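Local coordinates for tyrosine-protein kinase receptor torso (Bombyx mori, PDB 5AOQ) that binds the prothoracicotropic hormone at its extracellular domain and, as a receptor tyrosine kinase, stimulates MAPK signalling involved in initiating metamorphosis, at residues Val12-Pro20 and Asn115-Thr123; Pro20-Cys31 and Leu43-Glu51. All coordinates share one frame; numbering follows the deposited sequence.

Contact 1: Val12-Pro20 and Asn115-Thr123; sequences VSQRYPPAP and NKEYQIWST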
# COMPACT_ATOMS: atom_id res chain seq x y z
N VAL A 12 -5.82 -37.13 -21.98
CA VAL A 12 -6.31 -37.22 -20.61
C VAL A 12 -5.75 -36.07 -19.77
O VAL A 12 -4.66 -35.57 -20.04
CB VAL A 12 -5.93 -38.57 -19.96
CG1 VAL A 12 -4.42 -38.71 -19.83
CG2 VAL A 12 -6.60 -38.74 -18.60
N SER A 13 -6.52 -35.65 -18.77
CA SER A 13 -6.10 -34.56 -17.89
C SER A 13 -5.05 -35.04 -16.88
O SER A 13 -4.86 -36.24 -16.70
CB SER A 13 -7.30 -33.98 -17.15
OG SER A 13 -8.25 -33.45 -18.06
N GLN A 14 -4.38 -34.09 -16.24
CA GLN A 14 -3.34 -34.38 -15.26
C GLN A 14 -3.82 -34.10 -13.84
O GLN A 14 -4.94 -33.65 -13.63
CB GLN A 14 -2.09 -33.55 -15.56
CG GLN A 14 -0.99 -34.32 -16.27
CD GLN A 14 0.25 -33.47 -16.50
OE1 GLN A 14 0.29 -32.30 -16.14
NE2 GLN A 14 1.27 -34.06 -17.12
N ARG A 15 -2.95 -34.37 -12.88
CA ARG A 15 -3.22 -34.10 -11.47
C ARG A 15 -1.97 -33.54 -10.80
O ARG A 15 -0.85 -33.90 -11.17
CB ARG A 15 -3.70 -35.36 -10.76
CG ARG A 15 -5.15 -35.71 -11.05
CD ARG A 15 -5.44 -37.19 -10.84
NE ARG A 15 -5.05 -37.66 -9.51
CZ ARG A 15 -5.28 -38.89 -9.05
NH1 ARG A 15 -5.92 -39.77 -9.80
NH2 ARG A 15 -4.89 -39.22 -7.83
N TYR A 16 -2.16 -32.65 -9.83
CA TYR A 16 -1.06 -31.95 -9.18
C TYR A 16 -1.15 -32.08 -7.66
O TYR A 16 -1.81 -31.28 -7.00
CB TYR A 16 -1.06 -30.48 -9.59
CG TYR A 16 -1.21 -30.29 -11.09
CD1 TYR A 16 -0.13 -30.43 -11.94
CD2 TYR A 16 -2.45 -30.00 -11.64
CE1 TYR A 16 -0.27 -30.26 -13.31
CE2 TYR A 16 -2.60 -29.83 -13.01
CZ TYR A 16 -1.51 -29.97 -13.83
OH TYR A 16 -1.65 -29.80 -15.19
N PRO A 17 -0.48 -33.11 -7.09
CA PRO A 17 -0.56 -33.33 -5.64
C PRO A 17 0.10 -32.23 -4.82
O PRO A 17 0.97 -31.53 -5.35
CB PRO A 17 0.18 -34.66 -5.45
CG PRO A 17 0.26 -35.28 -6.80
CD PRO A 17 0.31 -34.15 -7.77
N PRO A 18 -0.30 -32.07 -3.55
CA PRO A 18 0.28 -31.04 -2.68
C PRO A 18 1.79 -31.21 -2.48
O PRO A 18 2.28 -32.34 -2.47
CB PRO A 18 -0.46 -31.25 -1.35
CG PRO A 18 -1.72 -31.92 -1.72
CD PRO A 18 -1.40 -32.79 -2.88
N ALA A 19 2.49 -30.10 -2.32
CA ALA A 19 3.93 -30.11 -2.10
C ALA A 19 4.24 -29.57 -0.70
O ALA A 19 4.23 -28.36 -0.49
CB ALA A 19 4.63 -29.27 -3.16
N PRO A 20 4.53 -30.47 0.25
CA PRO A 20 4.79 -30.04 1.63
C PRO A 20 6.04 -29.18 1.75
O PRO A 20 6.10 -28.28 2.59
CB PRO A 20 4.96 -31.36 2.39
CG PRO A 20 4.33 -32.40 1.53
CD PRO A 20 4.55 -31.94 0.13
N ASN A 115 -1.16 -17.80 -17.09
CA ASN A 115 -1.98 -18.87 -17.65
C ASN A 115 -1.42 -20.26 -17.35
O ASN A 115 -0.64 -20.79 -18.14
CB ASN A 115 -2.14 -18.68 -19.16
CG ASN A 115 -2.95 -19.79 -19.80
OD1 ASN A 115 -3.90 -20.30 -19.21
ND2 ASN A 115 -2.58 -20.16 -21.02
N LYS A 116 -1.82 -20.83 -16.22
CA LYS A 116 -1.35 -22.15 -15.81
C LYS A 116 -2.51 -23.00 -15.31
O LYS A 116 -3.47 -22.49 -14.74
CB LYS A 116 -0.30 -22.02 -14.71
CG LYS A 116 1.02 -21.43 -15.15
CD LYS A 116 2.03 -21.48 -14.02
CE LYS A 116 3.44 -21.16 -14.49
NZ LYS A 116 4.44 -21.33 -13.40
N GLU A 117 -2.41 -24.31 -15.53
CA GLU A 117 -3.35 -25.25 -14.95
C GLU A 117 -3.02 -25.44 -13.47
O GLU A 117 -1.86 -25.60 -13.10
CB GLU A 117 -3.30 -26.60 -15.66
CG GLU A 117 -4.20 -26.70 -16.88
CD GLU A 117 -4.48 -28.14 -17.29
OE1 GLU A 117 -3.72 -29.03 -16.87
OE2 GLU A 117 -5.47 -28.37 -18.01
N TYR A 118 -4.06 -25.42 -12.64
CA TYR A 118 -3.90 -25.67 -11.22
C TYR A 118 -4.89 -26.74 -10.77
O TYR A 118 -5.86 -27.03 -11.47
CB TYR A 118 -4.11 -24.40 -10.40
CG TYR A 118 -3.07 -23.33 -10.63
CD1 TYR A 118 -1.89 -23.31 -9.89
CD2 TYR A 118 -3.26 -22.34 -11.58
CE1 TYR A 118 -0.94 -22.33 -10.09
CE2 TYR A 118 -2.31 -21.36 -11.79
CZ TYR A 118 -1.15 -21.36 -11.05
OH TYR A 118 -0.21 -20.38 -11.26
N GLN A 119 -4.63 -27.32 -9.60
CA GLN A 119 -5.60 -28.20 -8.97
C GLN A 119 -5.89 -27.72 -7.56
O GLN A 119 -4.98 -27.43 -6.78
CB GLN A 119 -5.10 -29.65 -8.93
CG GLN A 119 -6.16 -30.63 -8.46
CD GLN A 119 -5.67 -32.07 -8.47
OE1 GLN A 119 -4.47 -32.33 -8.41
NE2 GLN A 119 -6.61 -33.00 -8.55
N ILE A 120 -7.18 -27.63 -7.23
CA ILE A 120 -7.60 -27.17 -5.92
C ILE A 120 -7.47 -28.29 -4.90
O ILE A 120 -7.83 -29.44 -5.18
CB ILE A 120 -9.06 -26.66 -5.93
CG1 ILE A 120 -9.27 -25.65 -7.06
CG2 ILE A 120 -9.42 -26.05 -4.58
CD1 ILE A 120 -10.72 -25.27 -7.28
N TRP A 121 -6.93 -27.97 -3.73
CA TRP A 121 -6.88 -28.92 -2.62
C TRP A 121 -7.37 -28.25 -1.34
O TRP A 121 -6.96 -27.13 -1.02
CB TRP A 121 -5.46 -29.46 -2.43
CG TRP A 121 -5.02 -30.38 -3.53
CD1 TRP A 121 -4.49 -30.02 -4.73
CD2 TRP A 121 -5.09 -31.81 -3.53
NE1 TRP A 121 -4.21 -31.14 -5.48
CE2 TRP A 121 -4.57 -32.26 -4.76
CE3 TRP A 121 -5.53 -32.76 -2.60
CZ2 TRP A 121 -4.48 -33.61 -5.09
CZ3 TRP A 121 -5.44 -34.10 -2.93
CH2 TRP A 121 -4.92 -34.51 -4.16
N SER A 122 -8.25 -28.94 -0.63
CA SER A 122 -8.92 -28.39 0.55
C SER A 122 -8.56 -29.13 1.84
O SER A 122 -8.19 -30.30 1.81
CB SER A 122 -10.44 -28.42 0.35
OG SER A 122 -10.93 -29.75 0.28
N THR A 123 -8.67 -28.42 2.96
CA THR A 123 -8.41 -29.00 4.28
C THR A 123 -9.26 -28.35 5.36
O THR A 123 -9.62 -27.18 5.26
CB THR A 123 -6.92 -28.87 4.67
OG1 THR A 123 -6.12 -29.61 3.75
CG2 THR A 123 -6.66 -29.39 6.08
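Tyr16 is fixed to the strand side at both ends, by its backbone and by its phenol. Its N donates to Gln119 OE1 over 2.7 Å at an N-H...O angle of 157°, and its carbonyl O accepts from Trp121 NE1 at 2.8 Å. The second bond is bent, with the indole nitrogen above the carbonyl plane. Gln119 reaches the backbone because its CG is anti to the backbone N (chi1 -172°) and the chain beyond is extended; its NE2 is held separately by Glu136. The Tyr16 ring stands nearly perpendicular to that amide and meets Gln119 CB at its edge, CD2 to CB 3.8 Å. At the far end, Tyr16 OH donates to Glu117 OE1, 2.8 Å away, which accepts through its anti lone pair.

Pro18 completes the close-packed part. Its CD sits over the six-membered ring of Trp121, 3.8 Å from the centroid and 12° off the normal, a CH-pi contact, while Ile55 and Trp134 also touch both residues. The other side is looser: exposed Arg15 runs alongside Gln119, with Arg15 CG about 4.0 Å from Gln119 NE2, and sends its guanidinium to a salt bridge with Glu136. Pro17 directs its CB away from the strand.

Only side chains of 115-123 make the three bonds; the strand's backbone pairs instead with 83-88 and 134-140. The N-terminal segment therefore lies on one face of a four-stranded antiparallel sheet of order 2-1-3-4, part of the first fibronectin type III domain.

Contact 2: Pro20-Cys31 and Leu43-Glu51; sequences PGLLKYLEQDVC and LADCKTNFE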
# COMPACT_ATOMS: atom_id res chain seq x y z
N PRO A 20 4.53 -30.47 0.25
CA PRO A 20 4.79 -30.04 1.63
C PRO A 20 6.04 -29.18 1.75
O PRO A 20 6.10 -28.28 2.59
CB PRO A 20 4.96 -31.36 2.39
CG PRO A 20 4.33 -32.40 1.53
CD PRO A 20 4.55 -31.94 0.13
N GLY A 21 7.03 -29.45 0.90
CA GLY A 21 8.28 -28.72 0.92
C GLY A 21 8.09 -27.24 0.64
O GLY A 21 8.93 -26.41 1.01
N LEU A 22 6.97 -26.91 -0.01
CA LEU A 22 6.63 -25.54 -0.33
C LEU A 22 5.47 -25.06 0.54
O LEU A 22 5.49 -23.94 1.06
CB LEU A 22 6.27 -25.42 -1.81
CG LEU A 22 7.36 -25.86 -2.78
CD1 LEU A 22 6.80 -25.96 -4.17
CD2 LEU A 22 8.54 -24.90 -2.75
N LEU A 23 4.46 -25.91 0.70
CA LEU A 23 3.33 -25.63 1.58
C LEU A 23 3.80 -25.34 3.00
O LEU A 23 3.11 -24.66 3.77
CB LEU A 23 2.35 -26.80 1.59
CG LEU A 23 1.50 -26.98 0.33
CD1 LEU A 23 0.79 -28.33 0.37
CD2 LEU A 23 0.48 -25.86 0.23
N LYS A 24 4.96 -25.88 3.35
CA LYS A 24 5.61 -25.62 4.63
C LYS A 24 5.68 -24.13 4.98
O LYS A 24 5.73 -23.76 6.15
CB LYS A 24 7.01 -26.22 4.62
CG LYS A 24 8.08 -25.43 5.35
CD LYS A 24 9.42 -26.14 5.29
CE LYS A 24 10.54 -25.30 5.87
NZ LYS A 24 11.86 -25.97 5.73
N TYR A 25 5.67 -23.27 3.96
CA TYR A 25 5.89 -21.84 4.16
C TYR A 25 4.60 -21.04 4.35
O TYR A 25 4.66 -19.83 4.58
CB TYR A 25 6.68 -21.28 2.98
CG TYR A 25 8.07 -21.86 2.88
CD1 TYR A 25 9.08 -21.45 3.74
CD2 TYR A 25 8.37 -22.83 1.93
CE1 TYR A 25 10.35 -21.98 3.66
CE2 TYR A 25 9.64 -23.37 1.84
CZ TYR A 25 10.63 -22.94 2.71
OH TYR A 25 11.89 -23.47 2.63
N LEU A 26 3.46 -21.70 4.26
CA LEU A 26 2.17 -21.05 4.50
C LEU A 26 1.81 -21.06 5.98
O LEU A 26 0.78 -20.51 6.39
CB LEU A 26 1.07 -21.72 3.68
CG LEU A 26 1.33 -21.84 2.18
CD1 LEU A 26 0.14 -22.48 1.48
CD2 LEU A 26 1.66 -20.49 1.57
N GLU A 27 2.67 -21.68 6.79
CA GLU A 27 2.39 -21.84 8.21
C GLU A 27 2.28 -20.50 8.92
O GLU A 27 1.46 -20.35 9.83
CB GLU A 27 3.48 -22.69 8.87
CG GLU A 27 3.49 -24.14 8.41
CD GLU A 27 4.57 -24.97 9.08
OE1 GLU A 27 5.22 -24.46 10.01
OE2 GLU A 27 4.76 -26.14 8.67
N GLN A 28 3.09 -19.53 8.51
CA GLN A 28 3.01 -18.19 9.09
C GLN A 28 1.62 -17.61 8.84
O GLN A 28 0.95 -17.14 9.76
CB GLN A 28 4.08 -17.27 8.51
CG GLN A 28 4.05 -15.85 9.07
CD GLN A 28 5.04 -14.92 8.40
OE1 GLN A 28 6.03 -15.36 7.82
NE2 GLN A 28 4.78 -13.62 8.48
N ASP A 29 1.20 -17.65 7.58
CA ASP A 29 -0.11 -17.14 7.19
C ASP A 29 -1.23 -17.82 7.98
O ASP A 29 -2.05 -17.16 8.62
CB ASP A 29 -0.34 -17.36 5.69
CG ASP A 29 0.68 -16.62 4.84
OD1 ASP A 29 0.92 -15.42 5.09
OD2 ASP A 29 1.24 -17.24 3.91
N VAL A 30 -1.23 -19.15 7.95
CA VAL A 30 -2.27 -19.93 8.62
C VAL A 30 -2.26 -19.67 10.13
O VAL A 30 -3.31 -19.56 10.75
CB VAL A 30 -2.11 -21.44 8.36
CG1 VAL A 30 -3.13 -22.25 9.17
CG2 VAL A 30 -2.25 -21.74 6.88
N CYS A 31 -1.06 -19.56 10.70
CA CYS A 31 -0.94 -19.37 12.14
C CYS A 31 -1.37 -17.97 12.56
O CYS A 31 -2.00 -17.80 13.61
CB CYS A 31 0.49 -19.65 12.60
SG CYS A 31 0.94 -21.39 12.61
N LEU A 43 1.76 -17.03 19.76
CA LEU A 43 1.71 -17.54 18.39
C LEU A 43 2.35 -18.93 18.34
O LEU A 43 2.01 -19.75 17.48
CB LEU A 43 2.43 -16.58 17.44
CG LEU A 43 2.57 -17.03 15.98
CD1 LEU A 43 1.22 -17.02 15.27
CD2 LEU A 43 3.56 -16.14 15.25
N ALA A 44 3.27 -19.17 19.27
CA ALA A 44 4.06 -20.39 19.27
C ALA A 44 3.20 -21.65 19.40
O ALA A 44 3.60 -22.72 18.95
CB ALA A 44 5.08 -20.35 20.41
N ASP A 45 2.03 -21.51 20.00
CA ASP A 45 1.18 -22.67 20.25
C ASP A 45 0.43 -23.11 18.99
O ASP A 45 -0.50 -23.92 19.06
CB ASP A 45 0.18 -22.36 21.37
CG ASP A 45 -0.77 -21.24 21.01
OD1 ASP A 45 -0.49 -20.50 20.04
OD2 ASP A 45 -1.80 -21.09 21.70
N CYS A 46 0.83 -22.57 17.84
CA CYS A 46 0.28 -22.98 16.56
C CYS A 46 1.01 -24.24 16.10
O CYS A 46 2.19 -24.19 15.76
CB CYS A 46 0.42 -21.87 15.53
SG CYS A 46 -0.37 -22.20 13.94
N LYS A 47 0.30 -25.36 16.09
CA LYS A 47 0.88 -26.64 15.70
C LYS A 47 0.48 -27.03 14.28
O LYS A 47 0.20 -28.20 14.00
CB LYS A 47 0.48 -27.73 16.70
CG LYS A 47 0.70 -27.32 18.16
CD LYS A 47 2.16 -26.95 18.41
CE LYS A 47 2.39 -26.43 19.82
NZ LYS A 47 3.82 -26.08 20.05
N THR A 48 0.48 -26.05 13.39
CA THR A 48 0.20 -26.29 11.99
C THR A 48 1.45 -26.80 11.30
O THR A 48 2.48 -26.12 11.24
CB THR A 48 -0.29 -25.02 11.27
OG1 THR A 48 -1.39 -24.44 11.98
CG2 THR A 48 -0.72 -25.33 9.84
N ASN A 49 1.36 -28.02 10.77
CA ASN A 49 2.48 -28.69 10.11
C ASN A 49 2.03 -29.27 8.77
O ASN A 49 1.22 -30.20 8.73
CB ASN A 49 3.04 -29.79 11.01
CG ASN A 49 4.42 -30.25 10.59
OD1 ASN A 49 4.74 -30.29 9.40
ND2 ASN A 49 5.25 -30.61 11.57
N PHE A 50 2.56 -28.72 7.68
CA PHE A 50 2.19 -29.18 6.34
C PHE A 50 2.96 -30.43 5.93
O PHE A 50 2.54 -31.15 5.02
CB PHE A 50 2.44 -28.08 5.32
CG PHE A 50 1.40 -26.99 5.32
CD1 PHE A 50 0.27 -27.11 4.54
CD2 PHE A 50 1.56 -25.86 6.10
CE1 PHE A 50 -0.69 -26.12 4.54
CE2 PHE A 50 0.60 -24.87 6.11
CZ PHE A 50 -0.52 -25.00 5.32
N GLU A 51 4.07 -30.70 6.61
CA GLU A 51 4.92 -31.82 6.26
C GLU A 51 4.48 -33.10 6.97
O GLU A 51 4.91 -34.20 6.61
CB GLU A 51 6.38 -31.49 6.60
CG GLU A 51 6.99 -30.47 5.65
CD GLU A 51 8.40 -30.07 6.02
OE1 GLU A 51 8.63 -29.70 7.19
OE2 GLU A 51 9.29 -30.12 5.14
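A disulfide and a mixed interface with an apolar core round Phe50 join helix 20-23 and the start of helix 27-38 to the irregular segment 43-51 leading to strand 55-56. Cys31 SG and Cys46 SG are bonded at 2.0 Å with chi3 -83°, and Leu43 CD1 packs 3.8 Å from Cys31 CB. Phe50 packs against residues of both helices and the turn joining them: its CG lies beside the backbone N (chi1 -77°), and one face of its ring is met by Leu23 O, offset toward the rim. Leu23 CB approaches Phe50 CD1 to 3.6 Å, and Val30 CG2 meets CZ at the ring edge.

The helices pack on the beta-sheet of the first fibronectin type III domain, with Leu23 and Leu26 touching Ile86 and Phe50 touching Leu84. An Asx turn, Glu51 N donating to Asn49 OD1 at 2.9 Å, bends the chain at Phe50. Glu27 lies antiparallel to Phe50 along the ring edge, Glu27 CG 3.5 Å from Phe50 CD2, its carboxylate within 14° of the ring plane and its oxygens near Thr48 O, acceptors that do not bond. Thr48 OG1 bonds to Gly129 O. Cys46 also packs against Tyr25 of the second subunit.

Overall arrangement
From the N terminus, the chain first runs as an irregular segment over the sheet, and contact 1 joins it to strand 118-124, closing a loop of 94 intervening residues. At Pro20, shared by both contacts, it enters the helices. Contact 2 then closes a much shorter loop, with 11 residues between its segments, wholly within the larger one, so the two nest without crossing. Their centres are 19 Å apart, yet they touch directly, Pro18 CB lying 3.6 Å from Leu23 CD1. Contact 1 thus ties the N-terminal segment to a central strand of the sheet, whereas contact 2 ties the helices to the return leading into strand 55-56.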